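Local atomic coordinates of putative RNase YutE (Bacillus subtilis subsp. subtilis str. 168, PDB entry 1YLM), a protein that probably acts as the RNase toxin of a putative type VII toxin-antitoxin system, forming a homodimer and probably being neutralised by the antitoxin YutD. Residues A37-G42 / G109-L114; D58-R63 / S131-E136; S67-M72 / K91-R96; S7-T12 / L50-D55. One frame throughout, in Å; residues are numbered along the deposited sequence.

In the fold
Helix 32-59 supplies one side of contacts 1, 2 and 4, although contact 2 draws mainly on the loop after its last turn; contact 3 joins the two helical regions that come after it. Contacts 1 and 2 are buried, without hydrogen bonds or salt bridges across them, mainly aliphatic in the first and largely aromatic in the second, and lie on opposite sides of the chain's centre. Contacts 3 and 4 are partly buried and add polar chemistry: bridging waters beside R96 in contact 3, a salt bridge in contact 4. L50 packs on R96 and links these two, while I9 and L133 join contact 4 to contact 2. Contacts 1 and 4 both touch the second subunit.

Contact 1: A37-G42 / G109-L114; sequences ALQRIG and GELYRL
L38 and L111 interlock where helix 32-59 meets helix 108-117, and L38 illustrates how a branched side chain spans such an interface. Its CB points at the other helix, but the first contact comes one atom further out: CG lies 4.3 Å from CD2 of L111. CG, anti to the backbone N (chi1 -174°), is carried toward helix 108-117; of its two methyls, CD2 is the one that reaches Y112, 3.6 Å from Y112 CB and close to the plane of the tyrosine ring, at its edge. L111 returns the approach. Its CD2 settles against the backbone of 37-42, 3.5 Å from L38 O and 3.8 Å from Q39 CA, and 4.2 Å from the CA of G42, where no side chain intervenes. The helix segments meet at 46°, their axes 9.8 Å apart, and no hydrogen bond joins them. Q39 adds only its aliphatic part; its amide bonds instead to S108 and to R40 of the second subunit. Around this pair, helices 83-93 and 96-100 cover L111 through L92 and L99, the rings of F23 and W29 meet Y112, and the second subunit packs against A37, R40 and I41.

Contact 2: D58-R63 / S131-E136; sequences DGFIMR and SYLETE
Y132 lays the edge of its ring on the face of F60, with CE2 standing 3.7 Å above the centre of the phenylalanine ring. The pair is a T-shaped stack: the planes are 86° apart and the centroids 5.1 Å. The two side chains slide past each other in opposite directions. Other residues of 131-136 also touch F60. L133 brings CD2 to the ring's edge, 4.1 Å from F60 CE1, while E136 uses its aliphatic base, CB lying 3.5 Å from F60 CE2. Within the helix E136 makes a second contact: its CG, anti to the carbonyl carbon (chi1 -63°), sits over a face of the Y132 ring, toward its rim. From the loop, selenomethionine M62 extends fully and meets Y132 tip to tip, its CE 3.7 Å from the tyrosine OH. F60 is the first residue to leave helical geometry at the end of helix 32-59, and Y2 from the N-terminal stretch also meets its ring edge-to-face. No hydrogen bond or salt bridge crosses between 58-63 and 131-136. The contact therefore probably rests on van der Waals packing, with a modest electrostatic gain likely where the C-H edge of Y132 meets the pi face of F60.

Contact 3: S67-M72 / K91-R96; sequences SYDDIM and KLIAYR
Y68 is flanked by R96 over one face and by I93 at its edge. The arginine uses its aliphatic stem: CD lies 4.1 Å from the ring centroid and 18° off the ring normal, a CH-pi contact displaced toward the hydroxyl end of the ring. R96 CZ is 5.1 Å from the Y68 ring centroid, so any cation-pi attraction is at most weak; the two planes are 53° apart. At the edge, I93 CG2 is 3.9 Å from Y68 CE1. I93 also presses CD1 against selenomethionine M72, where 3.5 Å to CG is tighter than usual carbon packing. Two waters tie the polar ends together. One accepts from R96 NH1 and lies 2.8 Å from Y68 OH; the other, in the plane of the ring, is 2.9 Å from the same OH and donates to I93 O over 3.3 Å. Further out, Y68 CG, in the crowded position between N and carbonyl carbon (chi1 71°), is directed toward 91-96, and the turn behind it is tied by D70 OD2, which accepts from both N and OG of S67. R96 opens the segment matched by similarity to the RX(4)HXY motif, in which Q101 stands at the histidine position; Y68, the first water and E47, in a salt bridge with R96 NE, surround this putative active-site arginine, consistent with a second shell.

Contact 4: S7-T12 / L50-D55; sequences SKIEKT and LDTGND
I9 and T52 bring their CA atoms to 5.6 Å where helix 6-23 runs nearly antiparallel to helix 32-59, the segment axes 156° apart in direction and 9.7 Å at closest approach. Between them the methyl groups do the packing: I9 CG2 meets T52 CG2 at 3.7 Å, the two side chains crossing at about a right angle, while I9 CG1 lies 3.7 Å from D55 CB. Beside this apolar pair, K8 crosses D55 at about a right angle and bends at its end (chi4 -72°), which turns NZ onto D55 OD2 in a 2.7 Å salt bridge. The bond uses the syn lone pair, and K8 CD rests 3.4 Å from the same oxygen, so the lysine chain lies against the carboxylate it pairs with. D51 OD2, 4.8 Å from K8 NZ without contact, may add to the negative potential there. I129 and L133 of helix 119-137 cover I9. Such antiparallel helices build the all-helical HepT-like bundle; D51, about 7 Å side chain to side chain from the putative active-site R96, bonds through OD2 to Y103 of the second subunit, the motif tyrosine by similarity, so the pair reaches the dimer interface near that site.

Contact 1: A37-G42 / G109-L114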
loop_
_atom_site.group_PDB
_atom_site.type_symbol
_atom_site.label_atom_id
_atom_site.label_comp_id
_atom_site.label_asym_id
_atom_site.label_seq_id
_atom_site.Cartn_x
_atom_site.Cartn_y
_atom_site.Cartn_z
ATOM N N ALA A 37 -11.801 0.553 2.246
ATOM C CA ALA A 37 -11.451 -0.395 3.325
ATOM C C ALA A 37 -11.076 -1.755 2.748
ATOM O O ALA A 37 -10.129 -2.389 3.220
ATOM C CB ALA A 37 -12.590 -0.541 4.335
ATOM N N LEU A 38 -11.828 -2.217 1.751
ATOM C CA LEU A 38 -11.564 -3.519 1.150
ATOM C C LEU A 38 -10.219 -3.528 0.441
ATOM O O LEU A 38 -9.483 -4.509 0.533
ATOM C CB LEU A 38 -12.677 -3.937 0.185
ATOM C CG LEU A 38 -12.593 -5.339 -0.403
ATOM C CD1 LEU A 38 -12.544 -6.428 0.689
ATOM C CD2 LEU A 38 -13.794 -5.522 -1.323
ATOM N N GLN A 39 -9.875 -2.436 -0.226
ATOM C CA GLN A 39 -8.515 -2.323 -0.829
ATOM C C GLN A 39 -7.403 -2.431 0.225
ATOM O O GLN A 39 -6.387 -3.111 0.009
ATOM C CB GLN A 39 -8.364 -1.027 -1.642
ATOM C CG GLN A 39 -9.224 -1.015 -2.928
ATOM C CD GLN A 39 -9.295 0.352 -3.570
ATOM O OE1 GLN A 39 -8.503 1.238 -3.258
ATOM N NE2 GLN A 39 -10.231 0.523 -4.489
ATOM N N ARG A 40 -7.593 -1.768 1.368
ATOM C CA ARG A 40 -6.599 -1.861 2.437
ATOM C C ARG A 40 -6.482 -3.287 2.968
ATOM O O ARG A 40 -5.376 -3.790 3.149
ATOM C CB ARG A 40 -6.913 -0.883 3.572
ATOM C CG ARG A 40 -5.850 -0.837 4.684
ATOM C CD ARG A 40 -4.531 -0.330 4.179
ATOM N NE ARG A 40 -3.545 -0.244 5.249
ATOM C CZ ARG A 40 -2.255 0.019 5.047
ATOM N NH1 ARG A 40 -1.791 0.182 3.810
ATOM N NH2 ARG A 40 -1.417 0.086 6.075
ATOM N N ILE A 41 -7.621 -3.938 3.199
ATOM C CA ILE A 41 -7.631 -5.334 3.640
ATOM C C ILE A 41 -6.867 -6.238 2.652
ATOM O O ILE A 41 -5.996 -7.029 3.070
ATOM C CB ILE A 41 -9.076 -5.875 3.839
ATOM C CG1 ILE A 41 -9.730 -5.213 5.067
ATOM C CG2 ILE A 41 -9.039 -7.405 3.992
ATOM C CD1 ILE A 41 -11.210 -5.520 5.190
ATOM N N GLY A 42 -7.198 -6.132 1.365
ATOM C CA GLY A 42 -6.502 -6.901 0.310
ATOM C C GLY A 42 -4.991 -6.725 0.357
ATOM O O GLY A 42 -4.228 -7.718 0.366
ATOM N N GLY A 109 -14.802 -4.569 -6.405
ATOM C CA GLY A 109 -15.709 -5.710 -6.644
ATOM C C GLY A 109 -14.936 -6.958 -7.057
ATOM O O GLY A 109 -15.180 -8.062 -6.560
ATOM N N GLU A 110 -13.990 -6.754 -7.970
ATOM C CA GLU A 110 -13.049 -7.758 -8.424
ATOM C C GLU A 110 -12.268 -8.345 -7.237
ATOM O O GLU A 110 -12.163 -9.560 -7.086
ATOM C CB GLU A 110 -12.102 -7.047 -9.389
ATOM C CG GLU A 110 -11.015 -7.831 -9.964
ATOM C CD GLU A 110 -10.352 -7.075 -11.104
ATOM O OE1 GLU A 110 -9.720 -6.027 -10.873
ATOM O OE2 GLU A 110 -10.462 -7.530 -12.241
ATOM N N LEU A 111 -11.740 -7.453 -6.398
ATOM C CA LEU A 111 -10.940 -7.842 -5.247
ATOM C C LEU A 111 -11.786 -8.630 -4.240
ATOM O O LEU A 111 -11.346 -9.661 -3.734
ATOM C CB LEU A 111 -10.317 -6.601 -4.600
ATOM C CG LEU A 111 -9.531 -6.832 -3.301
ATOM C CD1 LEU A 111 -8.400 -7.844 -3.506
ATOM C CD2 LEU A 111 -8.994 -5.488 -2.818
ATOM N N TYR A 112 -13.010 -8.162 -3.974
ATOM C CA TYR A 112 -13.937 -8.920 -3.136
ATOM C C TYR A 112 -14.077 -10.364 -3.612
ATOM O O TYR A 112 -13.978 -11.308 -2.810
ATOM C CB TYR A 112 -15.330 -8.261 -3.061
ATOM C CG TYR A 112 -16.291 -9.060 -2.201
ATOM C CD1 TYR A 112 -16.410 -8.804 -0.835
ATOM C CD2 TYR A 112 -17.049 -10.102 -2.751
ATOM C CE1 TYR A 112 -17.269 -9.550 -0.043
ATOM C CE2 TYR A 112 -17.905 -10.857 -1.967
ATOM C CZ TYR A 112 -18.010 -10.571 -0.618
ATOM O OH TYR A 112 -18.869 -11.315 0.156
ATOM N N ARG A 113 -14.317 -10.530 -4.917
ATOM C CA ARG A 113 -14.547 -11.858 -5.476
ATOM C C ARG A 113 -13.312 -12.719 -5.346
ATOM O O ARG A 113 -13.407 -13.913 -5.078
ATOM C CB ARG A 113 -15.019 -11.772 -6.931
ATOM C CG ARG A 113 -16.481 -11.307 -7.004
ATOM C CD ARG A 113 -17.022 -11.283 -8.421
ATOM N NE ARG A 113 -16.380 -10.285 -9.273
ATOM C CZ ARG A 113 -16.808 -9.036 -9.444
ATOM N NH1 ARG A 113 -17.882 -8.584 -8.798
ATOM N NH2 ARG A 113 -16.155 -8.231 -10.266
ATOM N N LEU A 114 -12.154 -12.093 -5.513
ATOM C CA LEU A 114 -10.878 -12.780 -5.375
ATOM C C LEU A 114 -10.645 -13.327 -3.968
ATOM O O LEU A 114 -10.345 -14.526 -3.791
ATOM C CB LEU A 114 -9.754 -11.826 -5.807
ATOM C CG LEU A 114 -8.395 -12.379 -6.168
ATOM C CD1 LEU A 114 -8.506 -13.476 -7.223
ATOM C CD2 LEU A 114 -7.504 -11.209 -6.630
#

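Contact 2: D58-R63 / S131-E136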
loop_
_atom_site.group_PDB
_atom_site.type_symbol
_atom_site.label_atom_id
_atom_site.label_comp_id
_atom_site.label_asym_id
_atom_site.label_seq_id
_atom_site.Cartn_x
_atom_site.Cartn_y
_atom_site.Cartn_z
ATOM N N ASP A 58 13.892 -17.238 5.084
ATOM C CA ASP A 58 15.144 -16.762 5.678
ATOM C C ASP A 58 15.511 -17.554 6.938
ATOM O O ASP A 58 16.658 -17.996 7.078
ATOM C CB ASP A 58 15.080 -15.270 6.009
ATOM C CG ASP A 58 14.967 -14.387 4.763
ATOM O OD1 ASP A 58 15.128 -14.880 3.615
ATOM O OD2 ASP A 58 14.700 -13.183 4.941
ATOM N N GLY A 59 14.547 -17.739 7.838
ATOM C CA GLY A 59 14.788 -18.449 9.108
ATOM C C GLY A 59 15.139 -19.926 8.949
ATOM O O GLY A 59 16.011 -20.453 9.672
ATOM N N PHE A 60 14.458 -20.602 8.013
ATOM C CA PHE A 60 14.614 -22.050 7.812
ATOM C C PHE A 60 15.537 -22.424 6.659
ATOM O O PHE A 60 15.527 -23.566 6.247
ATOM C CB PHE A 60 13.260 -22.737 7.626
ATOM C CG PHE A 60 12.456 -22.840 8.903
ATOM C CD1 PHE A 60 11.345 -22.027 9.095
ATOM C CD2 PHE A 60 12.824 -23.744 9.910
ATOM C CE1 PHE A 60 10.594 -22.101 10.259
ATOM C CE2 PHE A 60 12.088 -23.832 11.096
ATOM C CZ PHE A 60 10.959 -23.018 11.270
ATOM N N ILE A 61 16.335 -21.472 6.175
ATOM C CA ILE A 61 17.308 -21.711 5.078
ATOM C C ILE A 61 16.649 -22.429 3.910
ATOM O O ILE A 61 17.146 -23.454 3.426
ATOM C CB ILE A 61 18.560 -22.548 5.521
ATOM C CG1 ILE A 61 18.906 -22.272 6.977
ATOM C CG2 ILE A 61 19.759 -22.274 4.575
ATOM C CD1 ILE A 61 20.065 -23.124 7.505
HETATM N N MSE A 62 15.518 -21.890 3.469
HETATM C CA MSE A 62 14.853 -22.410 2.286
HETATM C C MSE A 62 15.472 -21.752 1.060
HETATM O O MSE A 62 16.226 -20.777 1.173
HETATM C CB MSE A 62 13.347 -22.120 2.351
HETATM C CG MSE A 62 12.630 -22.750 3.552
HETATM SE SE MSE A 62 10.845 -22.327 3.662
HETATM C CE MSE A 62 10.382 -23.271 5.078
ATOM N N ARG A 63 15.130 -22.262 -0.118
ATOM C CA ARG A 63 15.598 -21.657 -1.364
ATOM C C ARG A 63 15.269 -20.171 -1.374
ATOM O O ARG A 63 14.192 -19.756 -0.936
ATOM C CB ARG A 63 14.964 -22.353 -2.574
ATOM C CG ARG A 63 15.347 -21.745 -3.906
ATOM C CD ARG A 63 14.960 -22.674 -5.031
ATOM N NE ARG A 63 15.610 -22.272 -6.279
ATOM C CZ ARG A 63 16.794 -22.717 -6.700
ATOM N NH1 ARG A 63 17.485 -23.598 -5.977
ATOM N NH2 ARG A 63 17.288 -22.278 -7.856
ATOM N N SER A 131 1.677 -24.613 12.622
ATOM C CA SER A 131 2.003 -26.053 12.705
ATOM C C SER A 131 3.457 -26.292 12.347
ATOM O O SER A 131 4.147 -27.055 13.009
ATOM C CB SER A 131 1.126 -26.914 11.777
ATOM O OG SER A 131 -0.256 -26.717 12.035
ATOM N N TYR A 132 3.919 -25.630 11.296
ATOM C CA TYR A 132 5.303 -25.738 10.875
ATOM C C TYR A 132 6.251 -25.238 11.960
ATOM O O TYR A 132 7.218 -25.916 12.297
ATOM C CB TYR A 132 5.532 -24.977 9.567
ATOM C CG TYR A 132 6.790 -25.393 8.840
ATOM C CD1 TYR A 132 6.761 -26.408 7.879
ATOM C CD2 TYR A 132 8.007 -24.781 9.122
ATOM C CE1 TYR A 132 7.930 -26.789 7.205
ATOM C CE2 TYR A 132 9.176 -25.146 8.456
ATOM C CZ TYR A 132 9.132 -26.149 7.506
ATOM O OH TYR A 132 10.307 -26.497 6.880
ATOM N N LEU A 133 5.956 -24.065 12.517
ATOM C CA LEU A 133 6.735 -23.495 13.617
ATOM C C LEU A 133 6.791 -24.448 14.819
ATOM O O LEU A 133 7.862 -24.707 15.377
ATOM C CB LEU A 133 6.139 -22.138 14.034
ATOM C CG LEU A 133 6.334 -20.976 13.047
ATOM C CD1 LEU A 133 5.532 -19.733 13.423
ATOM C CD2 LEU A 133 7.827 -20.649 12.918
ATOM N N GLU A 134 5.631 -24.964 15.205
ATOM C CA GLU A 134 5.526 -25.860 16.358
ATOM C C GLU A 134 6.288 -27.160 16.124
ATOM O O GLU A 134 6.976 -27.650 17.027
ATOM C CB GLU A 134 4.063 -26.143 16.674
ATOM C CG GLU A 134 3.326 -24.940 17.301
ATOM C CD GLU A 134 1.810 -25.014 17.130
ATOM O OE1 GLU A 134 1.301 -26.032 16.589
ATOM O OE2 GLU A 134 1.118 -24.053 17.540
ATOM N N THR A 135 6.175 -27.703 14.911
ATOM C CA THR A 135 6.862 -28.948 14.536
ATOM C C THR A 135 8.376 -28.784 14.508
ATOM O O THR A 135 9.105 -29.650 15.003
ATOM C CB THR A 135 6.333 -29.508 13.184
ATOM O OG1 THR A 135 4.927 -29.757 13.312
ATOM C CG2 THR A 135 7.032 -30.804 12.811
ATOM N N GLU A 136 8.855 -27.659 13.977
ATOM C CA GLU A 136 10.281 -27.479 13.776
ATOM C C GLU A 136 11.007 -26.835 14.955
ATOM O O GLU A 136 12.183 -27.116 15.175
ATOM C CB GLU A 136 10.557 -26.704 12.489
ATOM C CG GLU A 136 10.092 -27.414 11.230
ATOM C CD GLU A 136 10.786 -28.760 11.034
ATOM O OE1 GLU A 136 11.989 -28.868 11.346
ATOM O OE2 GLU A 136 10.117 -29.708 10.581
#

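Contact 3: S67-M72 / K91-R96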
loop_
_atom_site.group_PDB
_atom_site.type_symbol
_atom_site.label_atom_id
_atom_site.label_comp_id
_atom_site.label_asym_id
_atom_site.label_seq_id
_atom_site.Cartn_x
_atom_site.Cartn_y
_atom_site.Cartn_z
ATOM N N SER A 67 11.897 -13.251 -6.776
ATOM C CA SER A 67 10.926 -12.163 -6.629
ATOM C C SER A 67 9.872 -12.568 -5.604
ATOM O O SER A 67 9.761 -13.748 -5.268
ATOM C CB SER A 67 10.215 -11.913 -7.959
ATOM O OG SER A 67 9.355 -13.010 -8.275
ATOM N N TYR A 68 9.070 -11.606 -5.137
ATOM C CA TYR A 68 7.999 -11.949 -4.197
ATOM C C TYR A 68 7.077 -13.042 -4.753
ATOM O O TYR A 68 6.494 -13.816 -3.993
ATOM C CB TYR A 68 7.230 -10.709 -3.696
ATOM C CG TYR A 68 6.342 -10.025 -4.702
ATOM C CD1 TYR A 68 5.135 -10.602 -5.116
ATOM C CD2 TYR A 68 6.685 -8.779 -5.214
ATOM C CE1 TYR A 68 4.309 -9.961 -6.036
ATOM C CE2 TYR A 68 5.868 -8.126 -6.132
ATOM C CZ TYR A 68 4.681 -8.723 -6.539
ATOM O OH TYR A 68 3.871 -8.063 -7.443
ATOM N N ASP A 69 6.990 -13.132 -6.081
ATOM C CA ASP A 69 6.130 -14.117 -6.732
ATOM C C ASP A 69 6.584 -15.566 -6.571
ATOM O O ASP A 69 5.786 -16.487 -6.781
ATOM C CB ASP A 69 5.961 -13.798 -8.223
ATOM C CG ASP A 69 4.814 -12.857 -8.481
ATOM O OD1 ASP A 69 3.693 -13.102 -7.957
ATOM O OD2 ASP A 69 5.029 -11.861 -9.204
ATOM N N ASP A 70 7.856 -15.758 -6.207
ATOM C CA ASP A 70 8.441 -17.099 -6.035
ATOM C C ASP A 70 8.189 -17.688 -4.639
ATOM O O ASP A 70 8.278 -18.910 -4.435
ATOM C CB ASP A 70 9.947 -17.036 -6.294
ATOM C CG ASP A 70 10.270 -16.544 -7.686
ATOM O OD1 ASP A 70 9.821 -17.198 -8.655
ATOM O OD2 ASP A 70 10.959 -15.498 -7.810
ATOM N N ILE A 71 7.866 -16.815 -3.697
ATOM C CA ILE A 71 7.680 -17.192 -2.289
ATOM C C ILE A 71 6.762 -18.398 -2.069
ATOM O O ILE A 71 7.123 -19.334 -1.337
ATOM C CB ILE A 71 7.236 -15.958 -1.448
ATOM C CG1 ILE A 71 8.380 -14.945 -1.401
ATOM C CG2 ILE A 71 6.825 -16.368 -0.037
ATOM C CD1 ILE A 71 8.014 -13.566 -0.895
HETATM N N MSE A 72 5.591 -18.400 -2.712
HETATM C CA MSE A 72 4.596 -19.451 -2.454
HETATM C C MSE A 72 5.068 -20.799 -2.948
HETATM O O MSE A 72 4.856 -21.815 -2.296
HETATM C CB MSE A 72 3.239 -19.125 -3.090
HETATM C CG MSE A 72 2.547 -17.915 -2.488
HETATM SE SE MSE A 72 2.237 -18.013 -0.527
HETATM C CE MSE A 72 1.863 -19.925 -0.400
ATOM N N LYS A 91 -2.996 -16.473 -6.631
ATOM C CA LYS A 91 -3.997 -15.714 -7.401
ATOM C C LYS A 91 -4.356 -14.394 -6.713
ATOM O O LYS A 91 -4.564 -13.381 -7.394
ATOM C CB LYS A 91 -5.253 -16.559 -7.657
ATOM C CG LYS A 91 -4.999 -17.758 -8.582
ATOM C CD LYS A 91 -6.226 -18.680 -8.661
ATOM C CE LYS A 91 -5.952 -19.890 -9.606
ATOM N NZ LYS A 91 -5.345 -19.483 -10.890
ATOM N N LEU A 92 -4.398 -14.399 -5.376
ATOM C CA LEU A 92 -4.588 -13.154 -4.622
ATOM C C LEU A 92 -3.356 -12.274 -4.714
ATOM O O LEU A 92 -3.458 -11.060 -4.933
ATOM C CB LEU A 92 -4.912 -13.406 -3.139
ATOM C CG LEU A 92 -5.023 -12.121 -2.285
ATOM C CD1 LEU A 92 -6.149 -11.171 -2.757
ATOM C CD2 LEU A 92 -5.220 -12.481 -0.817
ATOM N N ILE A 93 -2.183 -12.883 -4.526
ATOM C CA ILE A 93 -0.921 -12.152 -4.581
ATOM C C ILE A 93 -0.733 -11.408 -5.914
ATOM O O ILE A 93 -0.157 -10.314 -5.961
ATOM C CB ILE A 93 0.270 -13.120 -4.292
ATOM C CG1 ILE A 93 0.241 -13.537 -2.806
ATOM C CG2 ILE A 93 1.616 -12.499 -4.710
ATOM C CD1 ILE A 93 1.057 -14.795 -2.466
ATOM N N ALA A 94 -1.236 -12.001 -6.992
ATOM C CA ALA A 94 -1.164 -11.381 -8.315
ATOM C C ALA A 94 -1.868 -10.019 -8.369
ATOM O O ALA A 94 -1.598 -9.224 -9.268
ATOM C CB ALA A 94 -1.722 -12.336 -9.372
ATOM N N TYR A 95 -2.741 -9.743 -7.391
ATOM C CA TYR A 95 -3.413 -8.435 -7.307
ATOM C C TYR A 95 -2.551 -7.314 -6.691
ATOM O O TYR A 95 -2.926 -6.144 -6.722
ATOM C CB TYR A 95 -4.786 -8.556 -6.602
ATOM C CG TYR A 95 -5.807 -7.576 -7.144
ATOM C CD1 TYR A 95 -6.401 -7.781 -8.390
ATOM C CD2 TYR A 95 -6.164 -6.424 -6.422
ATOM C CE1 TYR A 95 -7.331 -6.885 -8.901
ATOM C CE2 TYR A 95 -7.089 -5.501 -6.945
ATOM C CZ TYR A 95 -7.669 -5.746 -8.180
ATOM O OH TYR A 95 -8.598 -4.870 -8.722
ATOM N N ARG A 96 -1.389 -7.672 -6.134
ATOM C CA ARG A 96 -0.549 -6.716 -5.419
ATOM C C ARG A 96 -0.174 -5.514 -6.274
ATOM O O ARG A 96 -0.276 -4.390 -5.819
ATOM C CB ARG A 96 0.722 -7.371 -4.878
ATOM C CG ARG A 96 1.465 -6.489 -3.870
ATOM C CD ARG A 96 2.816 -7.101 -3.490
ATOM N NE ARG A 96 3.506 -6.293 -2.481
ATOM C CZ ARG A 96 4.423 -5.363 -2.732
ATOM N NH1 ARG A 96 4.812 -5.089 -3.980
ATOM N NH2 ARG A 96 4.969 -4.699 -1.718
HETATM O O HOH W 1 3.833 -5.340 -6.760
HETATM O O HOH W 2 1.178 -8.502 -8.355
#

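Contact 4: S7-T12 / L50-D55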
loop_
_atom_site.group_PDB
_atom_site.type_symbol
_atom_site.label_atom_id
_atom_site.label_comp_id
_atom_site.label_asym_id
_atom_site.label_seq_id
_atom_site.Cartn_x
_atom_site.Cartn_y
_atom_site.Cartn_z
ATOM N N SER A 7 8.661 -14.070 16.808
ATOM C CA SER A 7 7.864 -12.925 17.309
ATOM C C SER A 7 7.205 -12.130 16.162
ATOM O O SER A 7 6.004 -11.871 16.190
ATOM C CB SER A 7 8.759 -11.972 18.108
ATOM O OG SER A 7 9.224 -12.615 19.268
ATOM N N LYS A 8 8.008 -11.764 15.169
ATOM C CA LYS A 8 7.529 -11.028 14.001
ATOM C C LYS A 8 6.455 -11.827 13.270
ATOM O O LYS A 8 5.399 -11.282 12.928
ATOM C CB LYS A 8 8.697 -10.714 13.054
ATOM C CG LYS A 8 8.311 -9.856 11.847
ATOM C CD LYS A 8 9.541 -9.461 11.051
ATOM C CE LYS A 8 9.177 -8.584 9.860
ATOM N NZ LYS A 8 8.500 -9.334 8.767
ATOM N N ILE A 9 6.712 -13.116 13.037
ATOM C CA ILE A 9 5.790 -13.959 12.276
ATOM C C ILE A 9 4.479 -14.046 13.043
ATOM O O ILE A 9 3.401 -13.825 12.489
ATOM C CB ILE A 9 6.363 -15.389 12.006
ATOM C CG1 ILE A 9 7.592 -15.320 11.084
ATOM C CG2 ILE A 9 5.273 -16.318 11.409
ATOM C CD1 ILE A 9 8.416 -16.612 11.031
ATOM N N GLU A 10 4.561 -14.337 14.332
ATOM C CA GLU A 10 3.335 -14.592 15.058
ATOM C C GLU A 10 2.434 -13.387 15.415
ATOM O O GLU A 10 1.209 -13.439 15.189
ATOM C CB GLU A 10 3.639 -15.337 16.392
ATOM C CG GLU A 10 4.247 -16.744 16.262
ATOM C CD GLU A 10 4.526 -17.450 17.605
ATOM O OE1 GLU A 10 4.602 -16.773 18.655
ATOM O OE2 GLU A 10 4.660 -18.701 17.596
ATOM N N LYS A 11 2.992 -12.254 15.825
ATOM C CA LYS A 11 2.523 -10.917 15.421
ATOM C C LYS A 11 1.838 -10.632 14.108
ATOM O O LYS A 11 0.698 -10.144 14.109
ATOM C CB LYS A 11 3.423 -9.780 15.945
ATOM C CG LYS A 11 3.580 -9.857 17.490
ATOM C CD LYS A 11 4.725 -8.972 18.032
ATOM C CE LYS A 11 5.247 -9.419 19.430
ATOM N NZ LYS A 11 6.527 -8.683 19.800
ATOM N N THR A 12 2.503 -10.938 13.008
ATOM C CA THR A 12 1.848 -10.668 11.738
ATOM C C THR A 12 0.704 -11.635 11.421
ATOM O O THR A 12 -0.272 -11.232 10.787
ATOM C CB THR A 12 2.821 -10.317 10.555
ATOM O OG1 THR A 12 2.771 -11.272 9.497
ATOM C CG2 THR A 12 4.201 -9.983 11.015
ATOM N N LEU A 50 3.336 -12.427 2.216
ATOM C CA LEU A 50 4.686 -12.290 1.642
ATOM C C LEU A 50 5.757 -12.129 2.714
ATOM O O LEU A 50 6.829 -12.742 2.622
ATOM C CB LEU A 50 4.737 -11.109 0.678
ATOM C CG LEU A 50 3.877 -11.270 -0.583
ATOM C CD1 LEU A 50 3.945 -10.024 -1.440
ATOM C CD2 LEU A 50 4.243 -12.536 -1.398
ATOM N N ASP A 51 5.454 -11.297 3.717
ATOM C CA ASP A 51 6.395 -11.007 4.800
ATOM C C ASP A 51 6.633 -12.259 5.635
ATOM O O ASP A 51 7.788 -12.603 5.937
ATOM C CB ASP A 51 5.871 -9.848 5.682
ATOM C CG ASP A 51 6.086 -8.466 5.037
ATOM O OD1 ASP A 51 6.888 -8.358 4.092
ATOM O OD2 ASP A 51 5.470 -7.486 5.493
ATOM N N THR A 52 5.548 -12.955 5.968
ATOM C CA THR A 52 5.643 -14.238 6.694
ATOM C C THR A 52 6.426 -15.274 5.879
ATOM O O THR A 52 7.340 -15.944 6.405
ATOM C CB THR A 52 4.249 -14.782 7.093
ATOM O OG1 THR A 52 3.636 -13.859 8.012
ATOM C CG2 THR A 52 4.388 -16.146 7.792
ATOM N N GLY A 53 6.089 -15.395 4.598
ATOM C CA GLY A 53 6.822 -16.291 3.689
ATOM C C GLY A 53 8.316 -16.004 3.645
ATOM O O GLY A 53 9.135 -16.932 3.800
ATOM N N ASN A 54 8.684 -14.736 3.444
ATOM C CA ASN A 54 10.099 -14.329 3.500
ATOM C C ASN A 54 10.753 -14.693 4.827
ATOM O O ASN A 54 11.874 -15.192 4.846
ATOM C CB ASN A 54 10.297 -12.823 3.258
ATOM C CG ASN A 54 10.282 -12.443 1.784
ATOM O OD1 ASN A 54 9.776 -11.373 1.423
ATOM N ND2 ASN A 54 10.838 -13.294 0.933
ATOM N N ASP A 55 10.075 -14.410 5.941
ATOM C CA ASP A 55 10.636 -14.716 7.271
ATOM C C ASP A 55 10.836 -16.226 7.454
ATOM O O ASP A 55 11.847 -16.675 8.012
ATOM C CB ASP A 55 9.747 -14.132 8.384
ATOM C CG ASP A 55 9.779 -12.610 8.419
ATOM O OD1 ASP A 55 10.742 -12.022 7.874
ATOM O OD2 ASP A 55 8.841 -12.003 8.980
#